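Local coordinates for protein beta-L-arabinobiosidase (Bacteroides thetaiotaomicron, PDB 5MQR) that probably cleaves glycosidic bonds of plant pectin as a beta-L-arabinobiosidase, and may have sialidase activity, at residues S317-E329 and A335-L348. Numbering follows the deposited sequence.
Sequences SDGTYATVYNPSE and AISLSKDGLEYTTL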
ATOM      1  N   SER A 317       2.903  13.119  -9.432  1.00 28.43           N
ATOM      2  CA  SER A 317       1.521  13.573  -9.628  1.00 28.85           C
ATOM      3  C   SER A 317       0.652  13.347  -8.382  1.00 28.74           C
ATOM      4  O   SER A 317      -0.390  13.959  -8.262  1.00 28.93           O
ATOM      5  CB  SER A 317       0.864  12.903 -10.847  1.00 28.65           C
ATOM      6  OG  SER A 317       0.554  11.544 -10.617  1.00 28.04           O
ATOM      7  N   ASP A 318       1.070  12.458  -7.481  1.00 28.49           N
ATOM      8  CA  ASP A 318       0.358  12.245  -6.208  1.00 28.19           C
ATOM      9  C   ASP A 318       0.817  13.178  -5.080  1.00 27.64           C
ATOM     10  O   ASP A 318       0.416  12.993  -3.958  1.00 28.49           O
ATOM     11  CB  ASP A 318       0.455  10.768  -5.766  1.00 27.55           C
ATOM     12  CG  ASP A 318       1.878  10.339  -5.373  1.00 27.82           C
ATOM     13  OD1 ASP A 318       2.816  11.177  -5.429  1.00 27.96           O
ATOM     14  OD2 ASP A 318       2.060   9.150  -4.992  1.00 26.99           O
ATOM     15  N   GLY A 319       1.669  14.157  -5.362  1.00 27.82           N
ATOM     16  CA  GLY A 319       2.131  15.100  -4.340  1.00 27.95           C
ATOM     17  C   GLY A 319       3.379  14.657  -3.572  1.00 27.76           C
ATOM     18  O   GLY A 319       3.948  15.453  -2.823  1.00 28.82           O
ATOM     19  N   THR A 320       3.829  13.421  -3.766  1.00 26.53           N
ATOM     20  CA  THR A 320       5.044  12.940  -3.121  1.00 26.05           C
ATOM     21  C   THR A 320       6.257  13.185  -4.036  1.00 25.32           C
ATOM     22  O   THR A 320       6.140  13.854  -5.061  1.00 25.57           O
ATOM     23  CB  THR A 320       4.916  11.465  -2.707  1.00 26.12           C
ATOM     24  OG1 THR A 320       4.899  10.618  -3.860  1.00 26.30           O
ATOM     25  CG2 THR A 320       3.653  11.255  -1.866  1.00 27.03           C
ATOM     26  N   TYR A 321       7.422  12.699  -3.619  1.00 23.73           N
ATOM     27  CA  TYR A 321       8.661  12.993  -4.279  1.00 23.17           C
ATOM     28  C   TYR A 321       9.442  11.696  -4.532  1.00 22.19           C
ATOM     29  O   TYR A 321       9.232  10.693  -3.839  1.00 21.29           O
ATOM     30  CB  TYR A 321       9.443  13.985  -3.423  1.00 23.46           C
ATOM     31  CG  TYR A 321       8.766  15.350  -3.320  1.00 24.08           C
ATOM     32  CD1 TYR A 321       7.771  15.600  -2.363  1.00 24.31           C
ATOM     33  CD2 TYR A 321       9.125  16.381  -4.160  1.00 24.24           C
ATOM     34  CE1 TYR A 321       7.160  16.852  -2.253  1.00 24.52           C
ATOM     35  CE2 TYR A 321       8.522  17.620  -4.068  1.00 25.22           C
ATOM     36  CZ  TYR A 321       7.533  17.849  -3.108  1.00 25.37           C
ATOM     37  OH  TYR A 321       6.950  19.084  -3.037  1.00 25.84           O
ATOM     38  N   ALA A 322      10.301  11.730  -5.553  1.00 21.24           N
ATOM     39  CA  ALA A 322      11.147  10.611  -5.930  1.00 21.01           C
ATOM     40  C   ALA A 322      12.491  11.100  -6.478  1.00 21.17           C
ATOM     41  O   ALA A 322      12.571  12.131  -7.155  1.00 20.74           O
ATOM     42  CB  ALA A 322      10.465   9.725  -6.961  1.00 20.77           C
ATOM     43  N   THR A 323      13.544  10.339  -6.165  1.00 21.11           N
ATOM     44  CA  THR A 323      14.854  10.510  -6.789  1.00 21.66           C
ATOM     45  C   THR A 323      15.171   9.253  -7.574  1.00 21.72           C
ATOM     46  O   THR A 323      14.806   8.163  -7.144  1.00 22.40           O
ATOM     47  CB  THR A 323      15.958  10.786  -5.761  1.00 21.37           C
ATOM     48  OG1 THR A 323      15.725   9.989  -4.592  1.00 21.53           O
ATOM     49  CG2 THR A 323      15.953  12.215  -5.386  1.00 21.68           C
ATOM     50  N   VAL A 324      15.806   9.420  -8.732  1.00 21.99           N
ATOM     51  CA  VAL A 324      16.250   8.315  -9.584  1.00 21.71           C
ATOM     52  C   VAL A 324      17.724   8.533  -9.868  1.00 21.61           C
ATOM     53  O   VAL A 324      18.139   9.633 -10.214  1.00 21.89           O
ATOM     54  CB  VAL A 324      15.422   8.240 -10.882  1.00 22.18           C
ATOM     55  CG1 VAL A 324      15.887   7.102 -11.777  1.00 22.01           C
ATOM     56  CG2 VAL A 324      13.947   8.043 -10.518  1.00 22.41           C
ATOM     57  N   TYR A 325      18.516   7.493  -9.651  1.00 21.21           N
ATOM     58  CA  TYR A 325      19.967   7.613  -9.627  1.00 20.72           C
ATOM     59  C   TYR A 325      20.635   6.259  -9.581  1.00 20.23           C
ATOM     60  O   TYR A 325      19.996   5.264  -9.278  1.00 19.55           O
ATOM     61  CB  TYR A 325      20.439   8.435  -8.423  1.00 21.08           C
ATOM     62  CG  TYR A 325      20.065   7.917  -7.034  1.00 20.65           C
ATOM     63  CD1 TYR A 325      18.748   7.967  -6.570  1.00 20.80           C
ATOM     64  CD2 TYR A 325      21.027   7.421  -6.169  1.00 20.76           C
ATOM     65  CE1 TYR A 325      18.405   7.526  -5.284  1.00 20.66           C
ATOM     66  CE2 TYR A 325      20.691   6.973  -4.889  1.00 20.82           C
ATOM     67  CZ  TYR A 325      19.379   7.033  -4.452  1.00 20.50           C
ATOM     68  OH  TYR A 325      19.046   6.576  -3.220  1.00 20.14           O
ATOM     69  N   ASN A 326      21.936   6.252  -9.863  1.00 20.43           N
ATOM     70  CA  ASN A 326      22.805   5.097  -9.605  1.00 20.75           C
ATOM     71  C   ASN A 326      23.212   5.176  -8.126  1.00 20.50           C
ATOM     72  O   ASN A 326      23.933   6.088  -7.768  1.00 20.52           O
ATOM     73  CB  ASN A 326      24.053   5.107 -10.505  1.00 21.14           C
ATOM     74  CG  ASN A 326      23.704   5.127 -11.999  1.00 21.65           C
ATOM     75  OD1 ASN A 326      23.821   6.177 -12.680  1.00 22.59           O
ATOM     76  ND2 ASN A 326      23.275   3.971 -12.520  1.00 21.03           N
ATOM     77  N   PRO A 327      22.754   4.220  -7.284  1.00 20.46           N
ATOM     78  CA  PRO A 327      23.031   4.195  -5.851  1.00 20.82           C
ATOM     79  C   PRO A 327      24.403   3.559  -5.576  1.00 21.62           C
ATOM     80  O   PRO A 327      24.531   2.610  -4.796  1.00 21.43           O
ATOM     81  CB  PRO A 327      21.876   3.344  -5.313  1.00 20.31           C
ATOM     82  CG  PRO A 327      21.708   2.315  -6.380  1.00 20.18           C
ATOM     83  CD  PRO A 327      21.962   3.029  -7.675  1.00 20.06           C
ATOM     84  N   SER A 328      25.431   4.079  -6.235  1.00 22.49           N
ATOM     85  CA  SER A 328      26.654   3.335  -6.402  1.00 22.98           C
ATOM     86  C   SER A 328      27.753   4.193  -6.972  1.00 23.14           C
ATOM     87  O   SER A 328      27.485   5.242  -7.576  1.00 22.60           O
ATOM     88  CB  SER A 328      26.390   2.145  -7.338  1.00 23.20           C
ATOM     89  OG  SER A 328      27.557   1.349  -7.485  1.00 24.02           O
ATOM     90  N   GLU A 329      28.989   3.738  -6.769  1.00 23.79           N
ATOM     91  CA  GLU A 329      30.167   4.334  -7.431  1.00 24.58           C
ATOM     92  C   GLU A 329      30.354   3.790  -8.872  1.00 24.45           C
ATOM     93  O   GLU A 329      31.145   4.321  -9.643  1.00 24.37           O
ATOM     94  CB  GLU A 329      31.430   4.131  -6.593  1.00 25.40           C
ATOM     95  CG  GLU A 329      31.413   4.929  -5.285  1.00 26.18           C
ATOM     96  CD  GLU A 329      31.453   6.447  -5.502  1.00 26.82           C
ATOM     97  OE1 GLU A 329      32.209   6.897  -6.395  1.00 27.64           O
ATOM     98  OE2 GLU A 329      30.711   7.194  -4.810  1.00 26.89           O
ATOM     99  N   ALA A 335      18.176   3.174  -9.793  1.00 20.17           N
ATOM    100  CA  ALA A 335      17.306   2.934  -8.650  1.00 20.06           C
ATOM    101  C   ALA A 335      16.413   4.140  -8.390  1.00 19.78           C
ATOM    102  O   ALA A 335      16.626   5.222  -8.940  1.00 20.02           O
ATOM    103  CB  ALA A 335      18.164   2.645  -7.425  1.00 20.31           C
ATOM    104  N   ILE A 336      15.426   3.934  -7.536  1.00 19.38           N
ATOM    105  CA  ILE A 336      14.482   4.961  -7.145  1.00 19.20           C
ATOM    106  C   ILE A 336      14.358   4.960  -5.611  1.00 19.47           C
ATOM    107  O   ILE A 336      14.310   3.894  -4.967  1.00 18.87           O
ATOM    108  CB  ILE A 336      13.099   4.790  -7.826  1.00 19.13           C
ATOM    109  CG1 ILE A 336      12.147   5.941  -7.419  1.00 19.75           C
ATOM    110  CG2 ILE A 336      12.470   3.415  -7.540  1.00 18.54           C
ATOM    111  CD1 ILE A 336      10.847   5.977  -8.203  1.00 20.28           C
ATOM    112  N   SER A 337      14.344   6.167  -5.050  1.00 19.82           N
ATOM    113  CA  SER A 337      14.094   6.399  -3.644  1.00 20.38           C
ATOM    114  C   SER A 337      12.884   7.334  -3.514  1.00 20.72           C
ATOM    115  O   SER A 337      12.766   8.293  -4.262  1.00 21.66           O
ATOM    116  CB  SER A 337      15.337   7.018  -2.955  1.00 20.34           C
ATOM    117  OG  SER A 337      16.441   6.120  -2.834  1.00 20.03           O
ATOM    118  N   LEU A 338      12.015   7.066  -2.545  1.00 20.97           N
ATOM    119  CA  LEU A 338      10.792   7.857  -2.320  1.00 21.13           C
ATOM    120  C   LEU A 338      10.856   8.715  -1.056  1.00 22.06           C
ATOM    121  O   LEU A 338      11.605   8.406  -0.115  1.00 21.59           O
ATOM    122  CB  LEU A 338       9.579   6.923  -2.235  1.00 20.65           C
ATOM    123  CG  LEU A 338       9.447   5.936  -3.401  1.00 20.51           C
ATOM    124  CD1 LEU A 338       8.300   4.980  -3.150  1.00 20.31           C
ATOM    125  CD2 LEU A 338       9.296   6.656  -4.741  1.00 20.52           C
ATOM    126  N   SER A 339      10.072   9.799  -1.070  1.00 22.47           N
ATOM    127  CA  SER A 339       9.971  10.761   0.025  1.00 22.76           C
ATOM    128  C   SER A 339       8.569  11.322   0.010  1.00 23.83           C
ATOM    129  O   SER A 339       8.030  11.600  -1.071  1.00 23.01           O
ATOM    130  CB  SER A 339      10.946  11.927  -0.167  1.00 23.07           C
ATOM    131  OG  SER A 339      10.802  12.935   0.828  1.00 22.80           O
ATOM    132  N   LYS A 340       7.982  11.468   1.204  1.00 25.11           N
ATOM    133  CA  LYS A 340       6.672  12.110   1.362  1.00 26.79           C
ATOM    134  C   LYS A 340       6.740  13.633   1.357  1.00 26.73           C
ATOM    135  O   LYS A 340       5.732  14.279   1.099  1.00 27.60           O
ATOM    136  CB  LYS A 340       5.986  11.645   2.663  1.00 28.61           C
ATOM    137  CG  LYS A 340       6.644  12.146   3.944  1.00 30.12           C
ATOM    138  CD  LYS A 340       5.743  11.954   5.136  1.00 33.08           C
ATOM    139  CE  LYS A 340       6.368  12.513   6.414  1.00 35.09           C
ATOM    140  NZ  LYS A 340       6.401  11.428   7.433  1.00 37.18           N
ATOM    141  N   ASP A 341       7.896  14.200   1.690  1.00 26.40           N
ATOM    142  CA  ASP A 341       8.027  15.640   1.870  1.00 27.31           C
ATOM    143  C   ASP A 341       9.081  16.319   0.997  1.00 26.52           C
ATOM    144  O   ASP A 341       9.253  17.527   1.082  1.00 26.13           O
ATOM    145  CB  ASP A 341       8.280  15.965   3.358  1.00 29.16           C
ATOM    146  CG  ASP A 341       9.535  15.261   3.943  1.00 30.51           C
ATOM    147  OD1 ASP A 341      10.495  14.956   3.183  1.00 30.67           O
ATOM    148  OD2 ASP A 341       9.541  15.013   5.182  1.00 31.90           O
ATOM    149  N   GLY A 342       9.781  15.564   0.156  1.00 25.65           N
ATOM    150  CA  GLY A 342      10.837  16.143  -0.666  1.00 25.89           C
ATOM    151  C   GLY A 342      12.173  16.403   0.026  1.00 25.84           C
ATOM    152  O   GLY A 342      13.083  16.936  -0.605  1.00 25.41           O
ATOM    153  N   LEU A 343      12.301  16.026   1.306  1.00 25.50           N
ATOM    154  CA  LEU A 343      13.553  16.178   2.031  1.00 25.77           C
ATOM    155  C   LEU A 343      14.089  14.840   2.503  1.00 25.13           C
ATOM    156  O   LEU A 343      15.186  14.477   2.141  1.00 24.90           O
ATOM    157  CB  LEU A 343      13.383  17.151   3.186  1.00 26.52           C
ATOM    158  CG  LEU A 343      13.208  18.606   2.759  1.00 27.46           C
ATOM    159  CD1 LEU A 343      13.043  19.473   4.008  1.00 28.52           C
ATOM    160  CD2 LEU A 343      14.368  19.128   1.909  1.00 27.93           C
ATOM    161  N   GLU A 344      13.321  14.110   3.300  1.00 25.26           N
ATOM    162  CA  GLU A 344      13.731  12.782   3.776  1.00 25.20           C
ATOM    163  C   GLU A 344      13.333  11.665   2.824  1.00 23.33           C
ATOM    164  O   GLU A 344      12.166  11.457   2.576  1.00 22.34           O
ATOM    165  CB  GLU A 344      13.125  12.478   5.148  1.00 26.61           C
ATOM    166  CG  GLU A 344      13.603  11.161   5.784  1.00 27.71           C
ATOM    167  CD  GLU A 344      12.907  10.839   7.101  1.00 29.28           C
ATOM    168  OE1 GLU A 344      12.014  11.602   7.526  1.00 32.38           O
ATOM    169  OE2 GLU A 344      13.210   9.793   7.706  1.00 30.57           O
ATOM    170  N   TYR A 345      14.317  10.927   2.335  1.00 22.69           N
ATOM    171  CA  TYR A 345      14.072   9.786   1.478  1.00 22.26           C
ATOM    172  C   TYR A 345      14.311   8.549   2.283  1.00 22.04           C
ATOM    173  O   TYR A 345      15.277   8.481   3.033  1.00 22.82           O
ATOM    174  CB  TYR A 345      14.971   9.834   0.245  1.00 22.03           C
ATOM    175  CG  TYR A 345      14.478  10.852  -0.759  1.00 21.83           C
ATOM    176  CD1 TYR A 345      14.771  12.203  -0.615  1.00 21.62           C
ATOM    177  CD2 TYR A 345      13.691  10.467  -1.841  1.00 21.56           C
ATOM    178  CE1 TYR A 345      14.311  13.131  -1.517  1.00 21.59           C
ATOM    179  CE2 TYR A 345      13.216  11.398  -2.747  1.00 21.39           C
ATOM    180  CZ  TYR A 345      13.542  12.729  -2.587  1.00 21.48           C
ATOM    181  OH  TYR A 345      13.088  13.673  -3.495  1.00 21.60           O
ATOM    182  N   THR A 346      13.409   7.584   2.151  1.00 22.09           N
ATOM    183  CA  THR A 346      13.358   6.447   3.063  1.00 22.20           C
ATOM    184  C   THR A 346      13.405   5.083   2.413  1.00 22.27           C
ATOM    185  O   THR A 346      13.508   4.109   3.127  1.00 22.81           O
ATOM    186  CB  THR A 346      12.064   6.511   3.919  1.00 22.31           C
ATOM    187  OG1 THR A 346      10.923   6.441   3.068  1.00 22.54           O
ATOM    188  CG2 THR A 346      12.003   7.830   4.685  1.00 22.46           C
ATOM    189  N   THR A 347      13.323   4.995   1.084  1.00 22.03           N
ATOM    190  CA  THR A 347      13.304   3.714   0.371  1.00 21.35           C
ATOM    191  C   THR A 347      14.394   3.654  -0.712  1.00 20.71           C
ATOM    192  O   THR A 347      14.931   4.688  -1.141  1.00 20.36           O
ATOM    193  CB  THR A 347      11.929   3.488  -0.331  1.00 21.52           C
ATOM    194  OG1 THR A 347      11.732   4.460  -1.373  1.00 21.71           O
ATOM    195  CG2 THR A 347      10.772   3.582   0.682  1.00 21.99           C
ATOM    196  N   LEU A 348      14.679   2.435  -1.160  1.00 20.17           N
ATOM    197  CA  LEU A 348      15.593   2.198  -2.271  1.00 20.11           C
ATOM    198  C   LEU A 348      15.174   0.934  -2.993  1.00 19.95           C
ATOM    199  O   LEU A 348      15.209  -0.140  -2.422  1.00 21.25           O
ATOM    200  CB  LEU A 348      17.025   2.074  -1.784  1.00 20.12           C
ATOM    201  CG  LEU A 348      18.073   1.916  -2.889  1.00 20.14           C
ATOM    202  CD1 LEU A 348      18.129   3.186  -3.724  1.00 20.49           C
ATOM    203  CD2 LEU A 348      19.424   1.582  -2.291  1.00 20.31           C
TER
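Strands 321-325 and 335-339 run antiparallel, their axes 4.7 Å apart, and Y321/S339, T323/S337 and Y325/A335 form hydrogen-bonded pairs. They are the middle strands of a four-stranded antiparallel sheet, as in a beta-propeller blade. Y345, just past the turn at 340-343 that follows the second strand, stands with a ring edge toward the backbones of A322, S337 and L338, and S339 CB sits over the centre of one face. Beta-branched T323 suits its place: its CG2 packs 3.7 Å from Y345 CZ, while OG1, beside Y345 CE2, bonds weakly to S337 O. An alanine in place of Y345 would probably cost the Y268 hydroxyl one of its partners and open a gap between T323 and S339. With CG anti to its carbonyl carbon (chi1 -66°), Y321 sets its ring beside the 340-342 turn, where G342 CA makes a CH-pi contact 3.7 Å from the centroid; a CB on G342 would crowd the ring, and its backbone angles also call for glycine. At the other end Y325 OH lies 2.7 Å from S337 OG, which donates to T347 O. On the opposite face, A322 CB meets I336 CD1 and L338 CD2, V324 CG2 meets I336 CG1, and V324 and I336 touch V389 and L387 of strand 387-393. That face thus packs through aliphatic groups, whereas Y321 and Y345 combine ring packing with hydroxyls bonded to T269 O and Y268 OH.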